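Local coordinates for alpha-L-arabinofuranosidase B (Aspergillus kawachii, PDB 6SXT), which hydrolyses terminal non-reducing alpha-L-arabinofuranosyl residues from arabinoxylan, L-arabinan and arabinogalactan, acting as a retaining glycosidase of family GH54, at residues Asp163-Thr169 with Lys270-Leu276; Asp173-Met179 with Asp203-Asn207; Cys15-His19 with Gly82-Thr86. Residue numbers count along the deposited sequence, not the author numbering.

Overall arrangement
All three contacts lie in the N-terminal catalytic domain. Interaction 2 (173-179 with 203-207) forms part of the pocket around the bound inhibitor, with the nucleophile Glu205; Asp281, the proton donor, also belongs to it. Interaction 1 (163-169 with 270-276) touches both others. Centred about 10 Å from interaction 2, it encloses it along the chain: Asp163 OD2 is 2.5 Å from Asp203 OD2, and Glu168 OE2 2.6 Å from Glu205 OE1. Interaction 3 (15-19 with 82-86) is centred about 11 Å from interaction 1; there Tyr164 OH meets His19 ND1 at 2.8 Å and Ile274 packs against Ala17, Asn83 and Leu85. Interactions 2 and 3 stay about 13 Å apart at their nearest atoms.

Interaction 1 (Asp163-Thr169 with Lys270-Leu276); sequences DYGNAET and KEGAIIL. With EDO (1,2-ethanediol), chain N.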
loop_
_atom_site.group_PDB
_atom_site.type_symbol
_atom_site.label_atom_id
_atom_site.label_comp_id
_atom_site.label_asym_id
_atom_site.label_seq_id
_atom_site.Cartn_x
_atom_site.Cartn_y
_atom_site.Cartn_z
ATOM N N ASP A 163 -1.100 6.455 -8.336
ATOM C CA ASP A 163 -2.306 6.958 -9.006
ATOM C C ASP A 163 -3.521 6.052 -8.771
ATOM O O ASP A 163 -3.387 4.849 -8.591
ATOM C CB ASP A 163 -2.177 7.145 -10.506
ATOM C CG ASP A 163 -1.250 8.229 -10.975
ATOM O OD1 ASP A 163 -0.650 8.929 -10.151
ATOM O OD2 ASP A 163 -1.097 8.315 -12.263
ATOM N N TYR A 164 -4.696 6.646 -8.865
ATOM C CA TYR A 164 -5.958 5.898 -8.990
ATOM C C TYR A 164 -6.820 6.660 -9.972
ATOM O O TYR A 164 -7.133 7.854 -9.748
ATOM C CB TYR A 164 -6.702 5.757 -7.658
ATOM C CG TYR A 164 -8.047 5.096 -7.783
ATOM C CD1 TYR A 164 -8.149 3.774 -8.183
ATOM C CD2 TYR A 164 -9.242 5.778 -7.571
ATOM C CE1 TYR A 164 -9.370 3.136 -8.316
ATOM C CE2 TYR A 164 -10.475 5.159 -7.674
ATOM C CZ TYR A 164 -10.556 3.824 -8.052
ATOM O OH TYR A 164 -11.792 3.245 -8.178
ATOM N N GLY A 165 -7.209 6.002 -11.071
ATOM C CA GLY A 165 -8.156 6.594 -12.010
ATOM C C GLY A 165 -7.924 6.219 -13.455
ATOM O O GLY A 165 -7.512 5.106 -13.754
ATOM N N ASN A 166 -8.232 7.152 -14.353
ATOM C CA ASN A 166 -8.428 6.893 -15.794
ATOM C C ASN A 166 -7.071 6.919 -16.500
ATOM O O ASN A 166 -6.287 7.878 -16.287
ATOM C CB ASN A 166 -9.355 7.963 -16.363
ATOM C CG ASN A 166 -10.061 7.592 -17.652
ATOM O OD1 ASN A 166 -9.395 7.112 -18.583
ATOM N ND2 ASN A 166 -11.370 7.761 -17.706
ATOM N N ALA A 167 -6.788 5.899 -17.308
ATOM C CA ALA A 167 -5.487 5.791 -17.960
ATOM C C ALA A 167 -5.576 5.139 -19.340
ATOM O O ALA A 167 -6.659 4.895 -19.821
ATOM C CB ALA A 167 -4.511 5.117 -17.067
ATOM N N GLU A 168 -4.396 4.864 -19.886
ATOM C CA GLU A 168 -4.257 4.371 -21.264
ATOM C C GLU A 168 -4.508 2.872 -21.322
ATOM O O GLU A 168 -4.027 2.122 -20.458
ATOM C CB GLU A 168 -2.850 4.639 -21.741
ATOM C CG GLU A 168 -2.538 6.103 -21.877
ATOM C CD GLU A 168 -1.764 6.686 -20.718
ATOM O OE1 GLU A 168 -1.868 6.114 -19.608
ATOM O OE2 GLU A 168 -1.015 7.682 -20.959
ATOM N N THR A 169 -5.201 2.397 -22.356
ATOM C CA THR A 169 -5.488 0.961 -22.480
ATOM C C THR A 169 -4.263 0.165 -22.896
ATOM O O THR A 169 -4.290 -1.044 -22.722
ATOM C CB THR A 169 -6.637 0.699 -23.447
ATOM O OG1 THR A 169 -6.310 1.316 -24.697
ATOM C CG2 THR A 169 -7.938 1.262 -22.953
ATOM N N LYS A 270 -9.143 10.933 -22.924
ATOM C CA LYS A 270 -9.100 9.809 -21.956
ATOM C C LYS A 270 -9.405 8.497 -22.674
ATOM O O LYS A 270 -10.227 8.499 -23.653
ATOM C CB LYS A 270 -10.086 10.068 -20.842
ATOM C CG LYS A 270 -9.716 11.327 -20.069
ATOM C CD LYS A 270 -10.599 11.512 -18.893
ATOM C CE LYS A 270 -12.038 11.599 -19.215
ATOM N NZ LYS A 270 -12.310 12.903 -19.908
ATOM N N GLU A 271 -8.813 7.415 -22.186
ATOM C CA GLU A 271 -8.935 6.100 -22.858
ATOM C C GLU A 271 -9.828 5.135 -22.068
ATOM O O GLU A 271 -10.201 4.101 -22.636
ATOM C CB GLU A 271 -7.543 5.561 -23.101
ATOM C CG GLU A 271 -6.697 6.507 -23.964
ATOM C CD GLU A 271 -5.434 5.891 -24.523
ATOM O OE1 GLU A 271 -5.201 4.685 -24.309
ATOM O OE2 GLU A 271 -4.610 6.664 -25.097
ATOM N N GLY A 272 -10.118 5.419 -20.781
ATOM C CA GLY A 272 -11.072 4.611 -20.018
ATOM C C GLY A 272 -10.478 3.429 -19.259
ATOM O O GLY A 272 -11.232 2.775 -18.567
ATOM N N ALA A 273 -9.185 3.180 -19.295
ATOM C CA ALA A 273 -8.574 2.116 -18.480
ATOM C C ALA A 273 -8.568 2.602 -17.020
ATOM O O ALA A 273 -8.625 3.827 -16.809
ATOM C CB ALA A 273 -7.176 1.808 -18.943
ATOM N N ILE A 274 -8.388 1.674 -16.091
ATOM C CA ILE A 274 -8.274 2.034 -14.675
ATOM C C ILE A 274 -6.946 1.535 -14.144
ATOM O O ILE A 274 -6.616 0.346 -14.341
ATOM C CB ILE A 274 -9.442 1.435 -13.885
ATOM C CG1 ILE A 274 -10.768 1.726 -14.552
ATOM C CG2 ILE A 274 -9.395 1.931 -12.438
ATOM C CD1 ILE A 274 -11.956 1.072 -13.845
ATOM N N ILE A 275 -6.251 2.407 -13.408
ATOM C CA ILE A 275 -4.968 2.034 -12.762
ATOM C C ILE A 275 -5.074 2.257 -11.261
ATOM O O ILE A 275 -5.864 3.142 -10.832
ATOM C CB ILE A 275 -3.770 2.815 -13.313
ATOM C CG1 ILE A 275 -4.013 4.315 -13.255
ATOM C CG2 ILE A 275 -3.400 2.302 -14.700
ATOM C CD1 ILE A 275 -2.873 5.198 -13.748
ATOM N N LEU A 276 -4.316 1.511 -10.506
ATOM C CA LEU A 276 -4.180 1.734 -9.054
ATOM C C LEU A 276 -2.726 1.483 -8.661
ATOM O O LEU A 276 -2.235 0.350 -8.851
ATOM C CB LEU A 276 -5.117 0.820 -8.281
ATOM C CG LEU A 276 -4.894 0.879 -6.770
ATOM C CD1 LEU A 276 -5.108 2.253 -6.199
ATOM C CD2 LEU A 276 -5.793 -0.117 -6.078
HETATM C C1 EDO N . -8.932 4.333 -26.990
HETATM O O1 EDO N . -7.819 3.561 -26.640
HETATM C C2 EDO N . -10.068 4.175 -26.039
HETATM O O2 EDO N . -11.203 4.972 -26.418
HETATM O O HOH W 1 -7.248 8.091 -19.930
#
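Two antiparallel segments are joined here across a corner, their side chains interlocking on both faces. The first passes at Gly165 from the sheet of strand 180-185 to that of strands 130-132 and 273-276. Backbone angles there would drive any CB into the carbonyl oxygen of Tyr164, so glycine suits the place. It pairs with Ile275 (Gly165 N to Ile275 O 3.2 Å, Ile275 N to Gly165 O 3.0 Å), as does Ala167 with Ala273 (Ala167 N to Ala273 O 2.8 Å).

On the face of Ala167 and Ala273, Ile275 supplies the main bump: its CD1 slots between Asp163 CB (3.8 Å) and Ala167 CB (3.7 Å), two residues before and two after Gly165. The small Ala167 lets it in, while Ala273 CB nestles against Glu168 O at 3.5 Å. On the reverse face the Tyr164 ring leans on Leu276, CD1 to CD1 3.9 Å, and its hydroxyl is hydrogen-bonded to His19 ND1.

Asn166 OD1 accepts from Gly272 N (2.9 Å) and from a water, which accepts from Glu271 N; its ND2 is hydrogen-bonded to Ala139 O and Glu145 OE1. At phi 90°, psi 0°, a CB on Gly272 would collide with Glu271 O, again favouring glycine. Glu271 OE1 receives Thr169 N at 3.0 Å, and OE2 is shared by His178 and Thr174. Asp163 lies in the inhibitor pocket and Glu168 beside Glu205, consistent with the hydrogen-bonded strands holding both carboxylates in place.

Interaction 2 (Asp173-Met179 with Asp203-Asn207); sequences DTGAGHM and DMENN. With LXE ([(1~{S},2~{S},3~{S},4~{S})-2-(hydroxymethyl)-3,4-bis(oxidanyl)cyclopentyl]azanium), chain G.
Apart from Asp203, ending strand 199-203, neither segment is regular helix or strand. Asp173 (chi1 t) accepts Gly175 N at OD1 (2.9 Å), an Asx turn, and Asn206 ND2 (chi1 m) at OD2 (2.6 Å). A type II beta turn follows from Gly175 to His178, closed by His178 N to Gly175 O (3.1 Å); Gly177, at phi 87°, suits its third position. Ala176 CA lies 5.0 Å from Glu205 CA, and Gly177 N donates to Met204 O at 2.8 Å. Met179 (m, t, p) sets CE 3.3 Å from Asp203 OD2, SD 3.1 Å from LXE O2' and O 3.2 Å from Met204 CA. Opposite, Asp203 OD1 accepts Glu205 N (3.0 Å, a second Asx turn) and LXE O5' (2.7 Å), its OD2 LXE O3' (2.6 Å). From Glu205 (t, p), OE2 bonds covalently to LXE C1' (1.4 Å) and accepts Asn206 N (3.0 Å), while OE1 accepts LXE O2' (2.7 Å). Asn207 N donates to LXE O5' at 3.1 Å. This is the trapped nucleophile site of a retaining arabinofuranosidase.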
loop_
_atom_site.group_PDB
_atom_site.type_symbol
_atom_site.label_atom_id
_atom_site.label_comp_id
_atom_site.label_asym_id
_atom_site.label_seq_id
_atom_site.Cartn_x
_atom_site.Cartn_y
_atom_site.Cartn_z
ATOM N N ASP A 173 2.639 5.479 -22.575
ATOM C CA ASP A 173 2.431 6.945 -22.663
ATOM C C ASP A 173 1.992 7.296 -24.081
ATOM O O ASP A 173 2.862 7.317 -24.969
ATOM C CB ASP A 173 3.699 7.663 -22.239
ATOM C CG ASP A 173 3.591 9.171 -22.204
ATOM O OD1 ASP A 173 2.625 9.721 -22.787
ATOM O OD2 ASP A 173 4.543 9.780 -21.660
ATOM N N THR A 174 0.728 7.581 -24.274
ATOM C CA THR A 174 0.133 8.013 -25.553
ATOM C C THR A 174 -0.071 9.520 -25.594
ATOM O O THR A 174 -0.738 9.987 -26.531
ATOM C CB THR A 174 -1.131 7.208 -25.821
ATOM O OG1 THR A 174 -2.018 7.426 -24.710
ATOM C CG2 THR A 174 -0.813 5.741 -25.970
ATOM N N GLY A 175 0.435 10.245 -24.606
ATOM C CA GLY A 175 0.509 11.703 -24.670
ATOM C C GLY A 175 -0.279 12.464 -23.637
ATOM O O GLY A 175 -1.191 11.899 -22.979
ATOM N N ALA A 176 -0.038 13.760 -23.607
ATOM C CA ALA A 176 -0.789 14.708 -22.759
ATOM C C ALA A 176 -2.280 14.493 -22.963
ATOM O O ALA A 176 -2.788 14.432 -24.124
ATOM C CB ALA A 176 -0.387 16.134 -23.091
ATOM N N GLY A 177 -3.048 14.449 -21.863
ATOM C CA GLY A 177 -4.497 14.325 -21.923
ATOM C C GLY A 177 -5.027 12.905 -21.994
ATOM O O GLY A 177 -6.254 12.768 -22.045
ATOM N N HIS A 178 -4.149 11.914 -22.026
ATOM C CA HIS A 178 -4.532 10.491 -22.133
ATOM C C HIS A 178 -4.597 9.839 -20.742
ATOM O O HIS A 178 -4.614 8.610 -20.641
ATOM C CB HIS A 178 -3.584 9.728 -23.067
ATOM C CG HIS A 178 -3.797 10.151 -24.500
ATOM N ND1 HIS A 178 -4.420 9.322 -25.422
ATOM C CD2 HIS A 178 -3.496 11.300 -25.163
ATOM C CE1 HIS A 178 -4.501 9.945 -26.602
ATOM N NE2 HIS A 178 -3.898 11.129 -26.493
ATOM N N MET A 179 -4.697 10.666 -19.719
ATOM C CA MET A 179 -4.884 10.188 -18.327
ATOM C C MET A 179 -5.697 11.233 -17.585
ATOM O O MET A 179 -5.640 12.442 -17.878
ATOM C CB MET A 179 -3.548 10.043 -17.596
ATOM C CG MET A 179 -2.884 8.731 -17.889
ATOM S SD MET A 179 -1.283 8.594 -17.104
ATOM C CE MET A 179 -1.882 8.396 -15.422
ATOM N N ASP A 203 -2.945 13.484 -12.300
ATOM C CA ASP A 203 -2.057 12.977 -13.373
ATOM C C ASP A 203 -2.865 13.064 -14.647
ATOM O O ASP A 203 -3.855 12.336 -14.833
ATOM C CB ASP A 203 -1.569 11.573 -13.045
ATOM C CG ASP A 203 -0.448 11.073 -13.930
ATOM O OD1 ASP A 203 -0.192 11.792 -14.958
ATOM O OD2 ASP A 203 0.188 10.046 -13.511
ATOM N N MET A 204 -2.398 13.932 -15.571
ATOM C CA MET A 204 -3.043 14.090 -16.897
ATOM C C MET A 204 -2.092 13.600 -18.001
ATOM O O MET A 204 -2.435 13.822 -19.164
ATOM C CB MET A 204 -3.435 15.545 -17.129
ATOM C CG MET A 204 -4.483 16.028 -16.154
ATOM S SD MET A 204 -5.206 17.626 -16.665
ATOM C CE MET A 204 -5.928 18.153 -15.106
ATOM N N GLU A 205 -1.035 12.907 -17.611
ATOM C CA GLU A 205 0.058 12.361 -18.454
ATOM C C GLU A 205 1.024 13.500 -18.850
ATOM O O GLU A 205 0.576 14.564 -19.323
ATOM C CB GLU A 205 -0.490 11.608 -19.665
ATOM C CG GLU A 205 0.575 10.878 -20.480
ATOM C CD GLU A 205 1.377 9.823 -19.748
ATOM O OE1 GLU A 205 1.262 8.630 -20.000
ATOM O OE2 GLU A 205 2.247 10.198 -18.723
ATOM N N ASN A 206 2.291 13.201 -18.633
ATOM C CA ASN A 206 3.447 14.119 -18.792
ATOM C C ASN A 206 3.228 15.343 -17.920
ATOM O O ASN A 206 3.784 16.418 -18.182
ATOM C CB ASN A 206 3.649 14.498 -20.264
ATOM C CG ASN A 206 3.754 13.273 -21.164
ATOM O OD1 ASN A 206 3.231 13.311 -22.270
ATOM N ND2 ASN A 206 4.408 12.222 -20.724
ATOM N N ASN A 207 2.533 15.164 -16.803
ATOM C CA ASN A 207 2.300 16.248 -15.833
ATOM C C ASN A 207 1.459 15.653 -14.687
ATOM O O ASN A 207 0.416 15.122 -14.981
ATOM C CB ASN A 207 1.599 17.469 -16.414
ATOM C CG ASN A 207 2.542 18.638 -16.714
ATOM O OD1 ASN A 207 3.413 18.999 -15.909
ATOM N ND2 ASN A 207 2.447 19.132 -17.948
HETATM C "C1'" LXE G . 3.132 9.278 -18.160
HETATM C "C2'" LXE G . 2.615 8.312 -17.092
HETATM O "O2'" LXE G . 1.577 7.533 -17.564
HETATM C "C3'" LXE G . 2.214 9.259 -16.046
HETATM O "O3'" LXE G . 1.890 8.499 -14.808
HETATM C "C4'" LXE G . 3.490 10.053 -15.868
HETATM C "C5'" LXE G . 3.254 11.428 -15.271
HETATM O "O5'" LXE G . 2.291 12.205 -15.949
HETATM C "C6'" LXE G . 4.077 10.114 -17.334
HETATM N "N1'" LXE G . 5.440 9.515 -17.247
#

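Interaction 3 (Cys15-His19 with Gly82-Thr86); sequences CVAAH and GNHLT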
loop_
_atom_site.group_PDB
_atom_site.type_symbol
_atom_site.label_atom_id
_atom_site.label_comp_id
_atom_site.label_asym_id
_atom_site.label_seq_id
_atom_site.Cartn_x
_atom_site.Cartn_y
_atom_site.Cartn_z
ATOM N N CYS A 15 -21.620 5.795 -10.165
ATOM C CA CYS A 15 -20.376 5.022 -10.228
ATOM C C CYS A 15 -20.407 4.108 -11.444
ATOM O O CYS A 15 -21.434 3.414 -11.719
ATOM C CB CYS A 15 -20.205 4.158 -8.992
ATOM S SG CYS A 15 -20.037 5.180 -7.499
ATOM N N VAL A 16 -19.285 4.043 -12.130
ATOM C CA VAL A 16 -19.024 3.037 -13.171
ATOM C C VAL A 16 -17.913 2.083 -12.768
ATOM O O VAL A 16 -17.653 1.118 -13.496
ATOM C CB VAL A 16 -18.743 3.706 -14.519
ATOM C CG1 VAL A 16 -20.007 4.422 -14.977
ATOM C CG2 VAL A 16 -17.530 4.629 -14.453
ATOM N N ALA A 17 -17.235 2.344 -11.656
ATOM C CA ALA A 17 -16.264 1.402 -11.074
ATOM C C ALA A 17 -16.235 1.726 -9.599
ATOM O O ALA A 17 -16.174 2.924 -9.241
ATOM C CB ALA A 17 -14.913 1.570 -11.720
ATOM N N ALA A 18 -16.261 0.718 -8.754
ATOM C CA ALA A 18 -16.370 0.946 -7.297
ATOM C C ALA A 18 -15.526 -0.126 -6.620
ATOM O O ALA A 18 -15.842 -1.333 -6.722
ATOM C CB ALA A 18 -17.820 0.860 -6.870
ATOM N N HIS A 19 -14.459 0.279 -5.986
ATOM C CA HIS A 19 -13.411 -0.657 -5.517
ATOM C C HIS A 19 -13.136 -0.447 -4.023
ATOM O O HIS A 19 -12.813 0.676 -3.613
ATOM C CB HIS A 19 -12.133 -0.360 -6.249
ATOM C CG HIS A 19 -12.207 -0.556 -7.717
ATOM N ND1 HIS A 19 -11.948 0.478 -8.606
ATOM C CD2 HIS A 19 -12.499 -1.648 -8.431
ATOM C CE1 HIS A 19 -12.074 0.015 -9.836
ATOM N NE2 HIS A 19 -12.393 -1.290 -9.791
ATOM N N GLY A 82 -18.068 -4.840 -14.335
ATOM C CA GLY A 82 -17.001 -5.805 -14.601
ATOM C C GLY A 82 -15.611 -5.222 -14.521
ATOM O O GLY A 82 -14.669 -5.874 -14.935
ATOM N N ASN A 83 -15.445 -4.010 -13.963
ATOM C CA ASN A 83 -14.166 -3.277 -14.000
ATOM C C ASN A 83 -13.245 -3.718 -12.858
ATOM O O ASN A 83 -12.678 -2.850 -12.149
ATOM C CB ASN A 83 -14.398 -1.764 -14.013
ATOM C CG ASN A 83 -15.151 -1.370 -15.259
ATOM O OD1 ASN A 83 -14.906 -1.998 -16.315
ATOM N ND2 ASN A 83 -15.983 -0.332 -15.195
ATOM N N HIS A 84 -13.078 -5.007 -12.660
ATOM C CA HIS A 84 -12.255 -5.543 -11.552
ATOM C C HIS A 84 -10.787 -5.213 -11.800
ATOM O O HIS A 84 -10.306 -5.206 -12.954
ATOM C CB HIS A 84 -12.437 -7.052 -11.486
ATOM C CG HIS A 84 -13.842 -7.502 -11.588
ATOM N ND1 HIS A 84 -14.850 -7.018 -10.787
ATOM C CD2 HIS A 84 -14.383 -8.465 -12.384
ATOM C CE1 HIS A 84 -15.970 -7.650 -11.096
ATOM N NE2 HIS A 84 -15.716 -8.531 -12.107
ATOM N N LEU A 85 -10.071 -4.880 -10.729
ATOM C CA LEU A 85 -8.630 -4.594 -10.805
ATOM C C LEU A 85 -7.824 -5.857 -10.525
ATOM O O LEU A 85 -8.047 -6.528 -9.507
ATOM C CB LEU A 85 -8.284 -3.517 -9.783
ATOM C CG LEU A 85 -8.924 -2.178 -10.009
ATOM C CD1 LEU A 85 -8.570 -1.221 -8.877
ATOM C CD2 LEU A 85 -8.508 -1.585 -11.321
ATOM N N THR A 86 -6.917 -6.186 -11.443
ATOM C CA THR A 86 -6.064 -7.374 -11.387
ATOM C C THR A 86 -4.586 -6.963 -11.509
ATOM O O THR A 86 -4.241 -5.778 -11.769
ATOM C CB THR A 86 -6.495 -8.400 -12.452
ATOM O OG1 THR A 86 -6.301 -7.786 -13.725
ATOM C CG2 THR A 86 -7.898 -8.913 -12.231
#
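This is a small, buried contact, largely polar, between a strand of the large antiparallel sheet of the catalytic beta-sandwich and the loop leading into strand 86-87. The strand enters it through a classic beta bulge: Val16 and Ala17 both face Met295 of the neighbouring strand 288-296. Just before the bulge, Cys15 is held to Cys5 by a disulfide.

The carbonyl of Val16 accepts from the side chain of Asn83, ND2 to O 2.8 Å. An amide suits this place because ND2 can serve two acceptors, and it also bonds to Thr136 O. Asn83 is in addition the centre of an inverse gamma turn, which His84 N closes weakly onto Gly82 O at 2.9 Å. Asn83 CB rests 4.1 Å from Ala17 CB, a van der Waals contact made with a small side chain.

Asn83 O, turned toward the strand, is met by His19. The imidazole, with a nitrogen on each side, can bridge two groups: NE2 donates to the loop, and ND1 is hydrogen-bonded to Tyr164 OH. Ile274 of strand 273-276 packs against Ala17, His19, Asn83 and Leu85, giving the polar pairs an apolar neighbour. The bond from His19 NE2 to Asn83 O is 2.8 Å long and nearly straight at 173°, and a CH-pi contact accompanies it: Leu85 CD1 lies over the face of the His19 ring, 3.7 Å from its centroid and 5° off the normal.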